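PDB 3PRN: porin from Rhodobacter blasticus, which forms, as a homotrimer, outer-membrane channels that let small hydrophilic solutes of up to about 0.6 kDa diffuse through passively. Local coordinates for residues Q13-E16 and D17-V20; M53-D56 and D57-F61; K120-S124 and G125-N129; T182-G186 and G187-N191. The protein carries 1 engineered substitution. All coordinates share one frame; numbering follows the deposited sequence.

Each of the four contacts is local and folds one continuous piece of chain back on itself; they follow one another in series, with none nested or crossed. Interaction 1 closes the chain just beyond strand 2-15, before strand 25-39. Interaction 2 turns it at the end of strand 46-56, beside a magnesium ion. Interaction 3 lies late in the long connection between strands 78-83 and 131-138, and interaction 4 curls the loop between strands 175-183 and 193-200. Three of them shape strand ends of one antiparallel barrel. Interactions 2 and 3 touch: K120 bridges D56 and D59, and one detergent molecule contacts both. Interaction 4 stands apart, its nearest atoms about 9 Å from interaction 3.

Interaction 1: residues Q13-E16 and D17-V20; sequences QYVE and DRGV
Q13 OE1 is gripped by both terminal nitrogens of R18, NH2 at 3.0 Å and NH1 at 3.1 Å. The guanidinium approaches end-on, and the oxygen lies in its plane. NH2 sits on a lone pair in the carbonyl plane, whereas NH1 comes almost straight down the C=O direction. Amide and guanidinium are nearly coplanar, although the two side chains cross at about a right angle. R18 reaches this position through a bend at its third torsion (chi3 -87°), which folds the guanidinium back over the end of strand 2-15. There V15 lies against one face: CG2 is 3.6 Å from R18 CZ, displaced toward the rim, and V15 CB comes within 3.9 Å of R18 NE. The first torsion of V15 (173°) sets CG1 opposite the backbone N and brings CG2 over that face. At the turn, E16 and D17 run side by side in the same direction; E16 CG is 4.0 Å from D17 OD2, the charged oxygens farther apart. E16 OE1 is hydrogen-bonded to T279 OG1, and D24 OD1 accepts from R18 N, tying the turn to the start of strand 279-288 and to the loop residue just before strand 25-39. The other end of the Q13 amide, NE2, donates to E103 OE2. With the oxygen taken by R18 and the nitrogen by E103, the Q13 amide has its orientation fixed, and the two N-H groups on one neutral oxygen would probably fix the rotation of the guanidinium without neutralising its charge.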
loop_
_atom_site.group_PDB
_atom_site.type_symbol
_atom_site.label_atom_id
_atom_site.label_comp_id
_atom_site.label_asym_id
_atom_site.label_seq_id
_atom_site.Cartn_x
_atom_site.Cartn_y
_atom_site.Cartn_z
ATOM N N GLN A 13 -26.801 0.212 -5.579
ATOM C CA GLN A 13 -26.867 -1.120 -6.165
ATOM C C GLN A 13 -28.044 -1.866 -5.495
ATOM O O GLN A 13 -28.044 -2.052 -4.292
ATOM C CB GLN A 13 -25.578 -1.878 -5.892
ATOM C CG GLN A 13 -25.530 -3.255 -6.564
ATOM C CD GLN A 13 -24.590 -4.172 -5.796
ATOM O OE1 GLN A 13 -24.987 -4.766 -4.806
ATOM N NE2 GLN A 13 -23.289 -4.240 -6.150
ATOM N N TYR A 14 -28.987 -2.244 -6.357
ATOM C CA TYR A 14 -30.214 -2.913 -5.895
ATOM C C TYR A 14 -30.268 -4.335 -6.440
ATOM O O TYR A 14 -30.058 -4.588 -7.627
ATOM C CB TYR A 14 -31.434 -2.107 -6.337
ATOM C CG TYR A 14 -32.764 -2.832 -6.190
ATOM C CD1 TYR A 14 -33.454 -2.828 -4.992
ATOM C CD2 TYR A 14 -33.296 -3.536 -7.265
ATOM C CE1 TYR A 14 -34.676 -3.480 -4.863
ATOM C CE2 TYR A 14 -34.514 -4.195 -7.165
ATOM C CZ TYR A 14 -35.207 -4.142 -5.961
ATOM O OH TYR A 14 -36.407 -4.822 -5.856
ATOM N N VAL A 15 -30.554 -5.248 -5.518
ATOM C CA VAL A 15 -30.689 -6.662 -5.813
ATOM C C VAL A 15 -32.029 -7.118 -5.178
ATOM O O VAL A 15 -32.127 -7.054 -3.950
ATOM C CB VAL A 15 -29.592 -7.535 -5.211
ATOM C CG1 VAL A 15 -29.995 -8.995 -5.489
ATOM C CG2 VAL A 15 -28.251 -7.198 -5.846
ATOM N N GLU A 16 -32.998 -7.373 -6.038
ATOM C CA GLU A 16 -34.330 -7.742 -5.531
ATOM C C GLU A 16 -34.232 -8.939 -4.579
ATOM O O GLU A 16 -33.550 -9.913 -4.906
ATOM C CB GLU A 16 -35.264 -8.064 -6.676
ATOM C CG GLU A 16 -36.694 -8.305 -6.151
ATOM C CD GLU A 16 -37.667 -8.441 -7.322
ATOM O OE1 GLU A 16 -37.270 -9.071 -8.353
ATOM O OE2 GLU A 16 -38.800 -7.930 -7.187
ATOM N N ASP A 17 -34.846 -8.794 -3.400
ATOM C CA ASP A 17 -34.840 -9.826 -2.371
ATOM C C ASP A 17 -33.481 -10.460 -2.159
ATOM O O ASP A 17 -33.286 -11.679 -2.273
ATOM C CB ASP A 17 -35.886 -10.910 -2.635
ATOM C CG ASP A 17 -37.300 -10.388 -2.746
ATOM O OD1 ASP A 17 -37.729 -9.406 -2.069
ATOM O OD2 ASP A 17 -38.049 -10.990 -3.585
ATOM N N ARG A 18 -32.504 -9.625 -1.789
ATOM C CA ARG A 18 -31.132 -10.041 -1.572
ATOM C C ARG A 18 -30.939 -11.116 -0.526
ATOM O O ARG A 18 -29.979 -11.905 -0.602
ATOM C CB ARG A 18 -30.362 -8.777 -1.146
ATOM C CG ARG A 18 -28.892 -8.780 -1.439
ATOM C CD ARG A 18 -28.255 -7.553 -0.806
ATOM N NE ARG A 18 -28.297 -6.374 -1.667
ATOM C CZ ARG A 18 -27.367 -6.018 -2.560
ATOM N NH1 ARG A 18 -26.302 -6.775 -2.781
ATOM N NH2 ARG A 18 -27.509 -4.886 -3.254
ATOM N N GLY A 19 -31.776 -11.175 0.516
ATOM C CA GLY A 19 -31.501 -12.221 1.547
ATOM C C GLY A 19 -32.279 -11.835 2.795
ATOM O O GLY A 19 -32.611 -10.647 2.997
ATOM N N VAL A 20 -32.589 -12.831 3.622
ATOM C CA VAL A 20 -33.364 -12.561 4.849
ATOM C C VAL A 20 -32.636 -11.591 5.775
ATOM O O VAL A 20 -31.484 -11.844 6.124
ATOM C CB VAL A 20 -33.663 -13.884 5.589
ATOM C CG1 VAL A 20 -34.858 -14.601 4.956
ATOM C CG2 VAL A 20 -32.438 -14.812 5.545
#

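Interaction 2: residues M53-D56 and D57-F61; sequences MQWD and DGDAF. With MG (magnesium ion), chain B; C8E ((hydroxyethyloxy)tri(ethyloxy)octane), chain C.
Two hydrogen bonds join D56 and D59 across a type II beta turn at the end of strand 46-56. D59 N donates to D56 O at 3.0 Å, closing the turn, while D56 N returns a nearly straight bond (168°) to D59 OD2 at 2.9 Å, meeting that oxygen from above the carboxylate plane. Within the strand Q54 NE2 donates to D56 OD2, on its syn lone pair, while Q54 OE1 accepts from R32 NE. G58 occupies the turn with a positive phi. Aromatic packing comes from W55, whose indole lays one face over the backbone of D57: W55 CH2 is 3.5 Å from D57 CA, and D57 N stands above the ring toward its rim. W55 NE1 donates to a water that lies 2.8 Å from D59 O. Metal binding falls to D57 OD1, 2.1 Å from the magnesium ion, which S28 and three waters also ligate; D57 OD1 also accepts from S29 N. The waters in turn donate to D56 OD1, D57 O and D57 OD2. The detergent's terminal O21 accepts from A60 N at 2.9 Å, and beyond it F61 packs on A123 of a neighbouring subunit. D56 OD2 and D59 OD2, 4.5 Å apart, share K120 NZ in salt bridges, while R30 pairs with D56 OD1. K120, R30 and the magnesium ion together probably offset the negative charge of three aspartates in one turn.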
loop_
_atom_site.group_PDB
_atom_site.type_symbol
_atom_site.label_atom_id
_atom_site.label_comp_id
_atom_site.label_asym_id
_atom_site.label_seq_id
_atom_site.Cartn_x
_atom_site.Cartn_y
_atom_site.Cartn_z
ATOM N N MET A 53 -3.805 -1.381 -6.194
ATOM C CA MET A 53 -4.368 -1.265 -4.856
ATOM C C MET A 53 -5.856 -0.934 -5.106
ATOM O O MET A 53 -6.200 0.071 -5.699
ATOM C CB MET A 53 -3.750 -0.151 -3.996
ATOM C CG MET A 53 -2.273 -0.548 -3.667
ATOM S SD MET A 53 -1.524 0.851 -2.703
ATOM C CE MET A 53 -2.197 0.397 -1.105
ATOM N N GLN A 54 -6.731 -1.926 -4.837
ATOM C CA GLN A 54 -8.143 -1.730 -5.063
ATOM C C GLN A 54 -8.944 -2.046 -3.803
ATOM O O GLN A 54 -8.681 -3.084 -3.198
ATOM C CB GLN A 54 -8.643 -2.638 -6.177
ATOM C CG GLN A 54 -10.126 -2.418 -6.551
ATOM C CD GLN A 54 -10.460 -3.300 -7.752
ATOM O OE1 GLN A 54 -9.813 -3.090 -8.811
ATOM N NE2 GLN A 54 -11.387 -4.233 -7.619
ATOM N N TRP A 55 -9.876 -1.159 -3.485
ATOM C CA TRP A 55 -10.765 -1.355 -2.359
ATOM C C TRP A 55 -12.208 -1.394 -2.915
ATOM O O TRP A 55 -12.579 -0.582 -3.790
ATOM C CB TRP A 55 -10.627 -0.161 -1.355
ATOM C CG TRP A 55 -11.643 -0.287 -0.232
ATOM C CD1 TRP A 55 -11.507 -0.998 0.933
ATOM C CD2 TRP A 55 -12.943 0.328 -0.189
ATOM N NE1 TRP A 55 -12.629 -0.853 1.693
ATOM C CE2 TRP A 55 -13.544 -0.067 1.035
ATOM C CE3 TRP A 55 -13.680 1.111 -1.077
ATOM C CZ2 TRP A 55 -14.844 0.310 1.385
ATOM C CZ3 TRP A 55 -14.963 1.512 -0.732
ATOM C CH2 TRP A 55 -15.543 1.095 0.522
ATOM N N ASP A 56 -13.003 -2.306 -2.402
ATOM C CA ASP A 56 -14.426 -2.392 -2.675
ATOM C C ASP A 56 -15.228 -2.389 -1.369
ATOM O O ASP A 56 -14.780 -2.896 -0.354
ATOM C CB ASP A 56 -14.757 -3.696 -3.465
ATOM C CG ASP A 56 -14.233 -3.592 -4.918
ATOM O OD1 ASP A 56 -14.995 -3.124 -5.765
ATOM O OD2 ASP A 56 -13.093 -4.024 -5.181
ATOM N N ASP A 57 -16.438 -1.836 -1.407
ATOM C CA ASP A 57 -17.294 -1.882 -0.211
ATOM C C ASP A 57 -17.468 -3.357 0.167
ATOM O O ASP A 57 -17.578 -4.258 -0.684
ATOM C CB ASP A 57 -18.637 -1.168 -0.445
ATOM C CG ASP A 57 -19.439 -1.940 -1.471
ATOM O OD1 ASP A 57 -19.212 -1.713 -2.683
ATOM O OD2 ASP A 57 -20.247 -2.812 -1.073
ATOM N N GLY A 58 -17.436 -3.604 1.472
ATOM C CA GLY A 58 -17.570 -4.998 1.968
ATOM C C GLY A 58 -16.232 -5.689 2.165
ATOM O O GLY A 58 -16.223 -6.780 2.772
ATOM N N ASP A 59 -15.093 -5.126 1.649
ATOM C CA ASP A 59 -13.807 -5.819 1.770
ATOM C C ASP A 59 -13.454 -6.095 3.239
ATOM O O ASP A 59 -13.627 -5.287 4.162
ATOM C CB ASP A 59 -12.575 -5.044 1.207
ATOM C CG ASP A 59 -12.483 -5.210 -0.303
ATOM O OD1 ASP A 59 -13.233 -5.996 -0.849
ATOM O OD2 ASP A 59 -11.667 -4.484 -0.929
ATOM N N ALA A 60 -12.906 -7.292 3.398
ATOM C CA ALA A 60 -12.508 -7.738 4.734
ATOM C C ALA A 60 -11.484 -6.761 5.336
ATOM O O ALA A 60 -10.583 -6.248 4.658
ATOM C CB ALA A 60 -11.814 -9.106 4.549
ATOM N N PHE A 61 -11.608 -6.550 6.628
ATOM C CA PHE A 61 -10.788 -5.720 7.452
ATOM C C PHE A 61 -10.916 -4.234 7.195
ATOM O O PHE A 61 -10.141 -3.488 7.802
ATOM C CB PHE A 61 -9.323 -6.170 7.364
ATOM C CG PHE A 61 -9.155 -7.675 7.504
ATOM C CD1 PHE A 61 -9.485 -8.296 8.699
ATOM C CD2 PHE A 61 -8.674 -8.411 6.449
ATOM C CE1 PHE A 61 -9.322 -9.678 8.805
ATOM C CE2 PHE A 61 -8.513 -9.788 6.549
ATOM C CZ PHE A 61 -8.842 -10.418 7.736
HETATM MG MG MG B . -19.754 -2.918 -4.334
HETATM C C1 C8E C . 0.108 -8.979 2.272
HETATM C C2 C8E C . -1.039 -8.181 1.862
HETATM C C3 C8E C . -2.087 -8.159 2.884
HETATM C C4 C8E C . -3.044 -9.190 2.486
HETATM C C5 C8E C . -3.090 -10.109 3.659
HETATM C C6 C8E C . -4.390 -10.096 4.243
HETATM C C7 C8E C . -4.391 -11.387 4.871
HETATM C C8 C8E C . -5.591 -11.547 5.711
HETATM O O9 C8E C . -6.113 -12.871 5.919
HETATM C C10 C8E C . -5.459 -13.631 6.920
HETATM C C11 C8E C . -6.179 -14.955 7.011
HETATM O O12 C8E C . -7.609 -14.804 7.275
HETATM C C13 C8E C . -8.560 -14.804 6.149
HETATM C C14 C8E C . -9.334 -13.527 5.699
HETATM O O15 C8E C . -10.691 -13.382 5.154
HETATM C C16 C8E C . -10.699 -13.094 3.741
HETATM C C17 C8E C . -10.175 -11.738 3.248
HETATM O O18 C8E C . -10.228 -11.177 1.953
HETATM C C19 C8E C . -11.465 -11.067 1.207
HETATM C C20 C8E C . -11.853 -9.574 0.682
HETATM O O21 C8E C . -13.102 -9.181 1.271
HETATM O O HOH W 1 -14.151 -2.566 3.568
HETATM O O HOH W 2 -17.613 -2.341 -5.487
HETATM O O HOH W 3 -18.306 -4.793 -3.562
HETATM O O HOH W 4 -21.318 -4.135 -3.168
#

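Interaction 3: residues K120-S124 and G125-N129; sequences KYDAS and GALDN. With C8E ((hydroxyethyloxy)tri(ethyloxy)octane), chain C.
D122 and L127 make the close side of this double turn, crossing at about a right angle with D122 CB 3.7 Å from L127 CD1. The carboxylate is anchored too: D122 OD1 accepts from S124 N and from S124 OG, the latter at 2.7 Å, both from the same face of its plane. The bond to S124 N makes an Asx turn. Two type I beta turns, D122 to G125 and G125 to D128, follow end to end in the later part of the long connection that in general porins folds into the barrel as the eyelet loop; G125 N donates to D122 O at 3.3 Å, closing the first. S124 and A126 form the open side, where S124 OG, at chi1 68°, accepts from A126 N at 3.2 Å. Near the subunit interface, water 5 bridges D122 O, L127 N and D128 OD1. Y121 packs on A60 and faces the detergent: C8E C4 stands 3.6 Å above its ring, and Y121 OH is 2.9 Å from C8E O18 in a weak contact. Replacing Y121 with an alanine would probably leave the detergent chain without its aromatic support and open a gap beside A60. A123 CB, 3.6 Å from C8E C16, touches the same molecule.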
loop_
_atom_site.group_PDB
_atom_site.type_symbol
_atom_site.label_atom_id
_atom_site.label_comp_id
_atom_site.label_asym_id
_atom_site.label_seq_id
_atom_site.Cartn_x
_atom_site.Cartn_y
_atom_site.Cartn_z
ATOM N N LYS A 120 -6.670 -8.198 -6.648
ATOM C CA LYS A 120 -6.427 -8.137 -5.237
ATOM C C LYS A 120 -5.676 -9.350 -4.703
ATOM O O LYS A 120 -5.531 -10.308 -5.476
ATOM C CB LYS A 120 -7.808 -8.201 -4.514
ATOM C CG LYS A 120 -8.587 -6.906 -4.803
ATOM C CD LYS A 120 -9.854 -6.926 -3.950
ATOM C CE LYS A 120 -10.645 -5.660 -4.189
ATOM N NZ LYS A 120 -11.963 -5.680 -3.517
ATOM N N TYR A 121 -5.297 -9.315 -3.447
ATOM C CA TYR A 121 -4.633 -10.430 -2.789
ATOM C C TYR A 121 -5.697 -11.550 -2.639
ATOM O O TYR A 121 -6.900 -11.304 -2.845
ATOM C CB TYR A 121 -4.116 -9.971 -1.425
ATOM C CG TYR A 121 -5.240 -9.786 -0.389
ATOM C CD1 TYR A 121 -5.717 -10.834 0.398
ATOM C CD2 TYR A 121 -5.806 -8.540 -0.223
ATOM C CE1 TYR A 121 -6.704 -10.650 1.356
ATOM C CE2 TYR A 121 -6.809 -8.321 0.708
ATOM C CZ TYR A 121 -7.246 -9.371 1.499
ATOM O OH TYR A 121 -8.277 -9.122 2.406
ATOM N N ASP A 122 -5.290 -12.751 -2.330
ATOM C CA ASP A 122 -6.270 -13.847 -2.091
ATOM C C ASP A 122 -5.969 -14.481 -0.733
ATOM O O ASP A 122 -4.925 -15.113 -0.619
ATOM C CB ASP A 122 -6.149 -14.918 -3.166
ATOM C CG ASP A 122 -7.127 -16.077 -2.909
ATOM O OD1 ASP A 122 -7.656 -16.287 -1.812
ATOM O OD2 ASP A 122 -7.382 -16.807 -3.880
ATOM N N ALA A 123 -6.831 -14.305 0.265
ATOM C CA ALA A 123 -6.508 -14.820 1.608
ATOM C C ALA A 123 -6.493 -16.345 1.682
ATOM O O ALA A 123 -5.845 -16.840 2.605
ATOM C CB ALA A 123 -7.494 -14.274 2.668
ATOM N N SER A 124 -7.105 -17.064 0.742
ATOM C CA SER A 124 -7.064 -18.530 0.800
ATOM C C SER A 124 -5.660 -19.077 0.594
ATOM O O SER A 124 -5.402 -20.256 0.932
ATOM C CB SER A 124 -7.990 -19.151 -0.247
ATOM O OG SER A 124 -7.541 -18.934 -1.582
ATOM N N GLY A 125 -4.726 -18.304 0.001
ATOM C CA GLY A 125 -3.386 -18.909 -0.217
ATOM C C GLY A 125 -3.338 -19.580 -1.578
ATOM O O GLY A 125 -2.275 -20.000 -2.054
ATOM N N ALA A 126 -4.465 -19.667 -2.281
ATOM C CA ALA A 126 -4.490 -20.337 -3.565
ATOM C C ALA A 126 -3.626 -19.677 -4.636
ATOM O O ALA A 126 -3.153 -20.425 -5.511
ATOM C CB ALA A 126 -5.908 -20.404 -4.168
ATOM N N LEU A 127 -3.448 -18.365 -4.612
ATOM C CA LEU A 127 -2.642 -17.746 -5.677
ATOM C C LEU A 127 -1.169 -17.586 -5.308
ATOM O O LEU A 127 -0.483 -16.889 -6.084
ATOM C CB LEU A 127 -3.225 -16.367 -5.968
ATOM C CG LEU A 127 -4.654 -16.311 -6.505
ATOM C CD1 LEU A 127 -5.054 -14.852 -6.709
ATOM C CD2 LEU A 127 -4.793 -17.108 -7.808
ATOM N N ASP A 128 -0.661 -18.119 -4.207
ATOM C CA ASP A 128 0.705 -17.795 -3.770
ATOM C C ASP A 128 1.833 -18.120 -4.746
ATOM O O ASP A 128 2.822 -17.395 -4.830
ATOM C CB ASP A 128 1.044 -18.506 -2.430
ATOM C CG ASP A 128 0.261 -17.987 -1.238
ATOM O OD1 ASP A 128 -0.669 -17.131 -1.327
ATOM O OD2 ASP A 128 0.534 -18.445 -0.106
ATOM N N ASN A 129 1.707 -19.199 -5.529
ATOM C CA ASN A 129 2.732 -19.561 -6.497
ATOM C C ASN A 129 2.189 -19.522 -7.916
ATOM O O ASN A 129 2.733 -20.167 -8.819
ATOM C CB ASN A 129 3.264 -20.969 -6.146
ATOM C CG ASN A 129 4.128 -20.855 -4.889
ATOM O OD1 ASN A 129 5.222 -20.288 -4.949
ATOM N ND2 ASN A 129 3.687 -21.322 -3.739
HETATM C C1 C8E C . 0.108 -8.979 2.272
HETATM C C2 C8E C . -1.039 -8.181 1.862
HETATM C C3 C8E C . -2.087 -8.159 2.884
HETATM C C4 C8E C . -3.044 -9.190 2.486
HETATM C C5 C8E C . -3.090 -10.109 3.659
HETATM C C6 C8E C . -4.390 -10.096 4.243
HETATM C C7 C8E C . -4.391 -11.387 4.871
HETATM C C8 C8E C . -5.591 -11.547 5.711
HETATM O O9 C8E C . -6.113 -12.871 5.919
HETATM C C10 C8E C . -5.459 -13.631 6.920
HETATM C C11 C8E C . -6.179 -14.955 7.011
HETATM O O12 C8E C . -7.609 -14.804 7.275
HETATM C C13 C8E C . -8.560 -14.804 6.149
HETATM C C14 C8E C . -9.334 -13.527 5.699
HETATM O O15 C8E C . -10.691 -13.382 5.154
HETATM C C16 C8E C . -10.699 -13.094 3.741
HETATM C C17 C8E C . -10.175 -11.738 3.248
HETATM O O18 C8E C . -10.228 -11.177 1.953
HETATM C C19 C8E C . -11.465 -11.067 1.207
HETATM C C20 C8E C . -11.853 -9.574 0.682
HETATM O O21 C8E C . -13.102 -9.181 1.271
HETATM O O HOH W 5 -3.279 -16.605 -2.449
#

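Interaction 4: residues T182-G186 and G187-N191; sequences TTDAG and GIVDN
The loop joining strands 175-183 and 193-200 curls back on itself here, tied by A185 and N191. A185 N donates to N191 O at 2.9 Å, and the amide of N191 answers through ND2, 2.8 Å from A185 O; it meets that oxygen from above the carbonyl plane. N191 CG is opposite its backbone N (chi1 -178°), which carries the amide across to A185, and ND2 also passes within 3.6 Å of A185 CB. A185 O takes a further, weak bond from I188 N. Farther out, D184 OD1 accepts from D190 N at 3.0 Å, on the anti side of the carboxylate. D184 CA makes a CA-H...O contact of 3.3 Å with I188 O. An alanine at D184 would remove that carboxylate and is likely to leave D190 N without its partner and the turn less firmly held. G187 N donates to D184 O, and G186 and G187 both have positive phi. N191 OD1 accepts from L217 N, and G186 N donates to E163, so neighbouring parts of the chain pin the loop. A type II beta turn, closed by N191 N on I188 O and braced by side-chain-to-backbone hydrogen bonds, belongs here to the strand-to-strand connections of the sixteen-stranded porin barrel.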
loop_
_atom_site.group_PDB
_atom_site.type_symbol
_atom_site.label_atom_id
_atom_site.label_comp_id
_atom_site.label_asym_id
_atom_site.label_seq_id
_atom_site.Cartn_x
_atom_site.Cartn_y
_atom_site.Cartn_z
ATOM N N THR A 182 -9.657 -21.419 -24.997
ATOM C CA THR A 182 -8.842 -21.687 -23.840
ATOM C C THR A 182 -9.031 -23.108 -23.356
ATOM O O THR A 182 -10.186 -23.491 -23.123
ATOM C CB THR A 182 -9.254 -20.731 -22.656
ATOM O OG1 THR A 182 -8.976 -19.403 -23.119
ATOM C CG2 THR A 182 -8.443 -21.023 -21.410
ATOM N N THR A 183 -7.954 -23.879 -23.196
ATOM C CA THR A 183 -8.101 -25.239 -22.714
ATOM C C THR A 183 -7.769 -25.269 -21.222
ATOM O O THR A 183 -6.913 -24.506 -20.700
ATOM C CB THR A 183 -7.233 -26.246 -23.506
ATOM O OG1 THR A 183 -5.872 -25.838 -23.350
ATOM C CG2 THR A 183 -7.438 -26.146 -25.010
ATOM N N ASP A 184 -8.492 -26.087 -20.492
ATOM C CA ASP A 184 -8.364 -26.280 -19.065
ATOM C C ASP A 184 -8.454 -24.908 -18.340
ATOM O O ASP A 184 -7.683 -24.578 -17.448
ATOM C CB ASP A 184 -7.090 -26.957 -18.663
ATOM C CG ASP A 184 -6.928 -28.385 -19.177
ATOM O OD1 ASP A 184 -7.907 -29.081 -19.464
ATOM O OD2 ASP A 184 -5.753 -28.796 -19.274
ATOM N N ALA A 185 -9.461 -24.176 -18.769
ATOM C CA ALA A 185 -9.732 -22.838 -18.253
ATOM C C ALA A 185 -9.923 -22.877 -16.744
ATOM O O ALA A 185 -10.658 -23.730 -16.230
ATOM C CB ALA A 185 -10.960 -22.256 -18.954
ATOM N N GLY A 186 -9.215 -21.964 -16.038
ATOM C CA GLY A 186 -9.356 -21.882 -14.593
ATOM C C GLY A 186 -8.604 -22.999 -13.890
ATOM O O GLY A 186 -8.751 -23.151 -12.685
ATOM N N GLY A 187 -7.801 -23.727 -14.650
ATOM C CA GLY A 187 -7.047 -24.834 -14.061
ATOM C C GLY A 187 -7.990 -26.031 -13.796
ATOM O O GLY A 187 -7.651 -26.897 -13.002
ATOM N N ILE A 188 -9.110 -26.109 -14.493
ATOM C CA ILE A 188 -10.059 -27.231 -14.335
ATOM C C ILE A 188 -9.914 -28.158 -15.534
ATOM O O ILE A 188 -10.140 -27.729 -16.682
ATOM C CB ILE A 188 -11.478 -26.661 -14.253
ATOM C CG1 ILE A 188 -11.548 -25.783 -12.983
ATOM C CG2 ILE A 188 -12.542 -27.760 -14.214
ATOM C CD1 ILE A 188 -12.661 -24.746 -13.089
ATOM N N VAL A 189 -9.504 -29.403 -15.274
ATOM C CA VAL A 189 -9.308 -30.330 -16.401
ATOM C C VAL A 189 -10.571 -30.432 -17.250
ATOM O O VAL A 189 -11.648 -30.613 -16.699
ATOM C CB VAL A 189 -8.990 -31.758 -15.847
ATOM C CG1 VAL A 189 -8.726 -32.720 -16.995
ATOM C CG2 VAL A 189 -7.781 -31.714 -14.920
ATOM N N ASP A 190 -10.420 -30.401 -18.550
ATOM C CA ASP A 190 -11.413 -30.522 -19.562
ATOM C C ASP A 190 -12.401 -29.372 -19.639
ATOM O O ASP A 190 -13.388 -29.473 -20.391
ATOM C CB ASP A 190 -12.192 -31.852 -19.448
ATOM C CG ASP A 190 -11.249 -33.041 -19.680
ATOM O OD1 ASP A 190 -10.341 -32.992 -20.543
ATOM O OD2 ASP A 190 -11.413 -34.059 -18.952
ATOM N N ASN A 191 -12.131 -28.275 -18.922
ATOM C CA ASN A 191 -13.043 -27.111 -19.014
ATOM C C ASN A 191 -12.592 -26.321 -20.226
ATOM O O ASN A 191 -11.790 -25.381 -20.064
ATOM C CB ASN A 191 -12.902 -26.328 -17.706
ATOM C CG ASN A 191 -13.828 -25.141 -17.646
ATOM O OD1 ASN A 191 -14.923 -25.156 -18.216
ATOM N ND2 ASN A 191 -13.382 -24.068 -16.954
#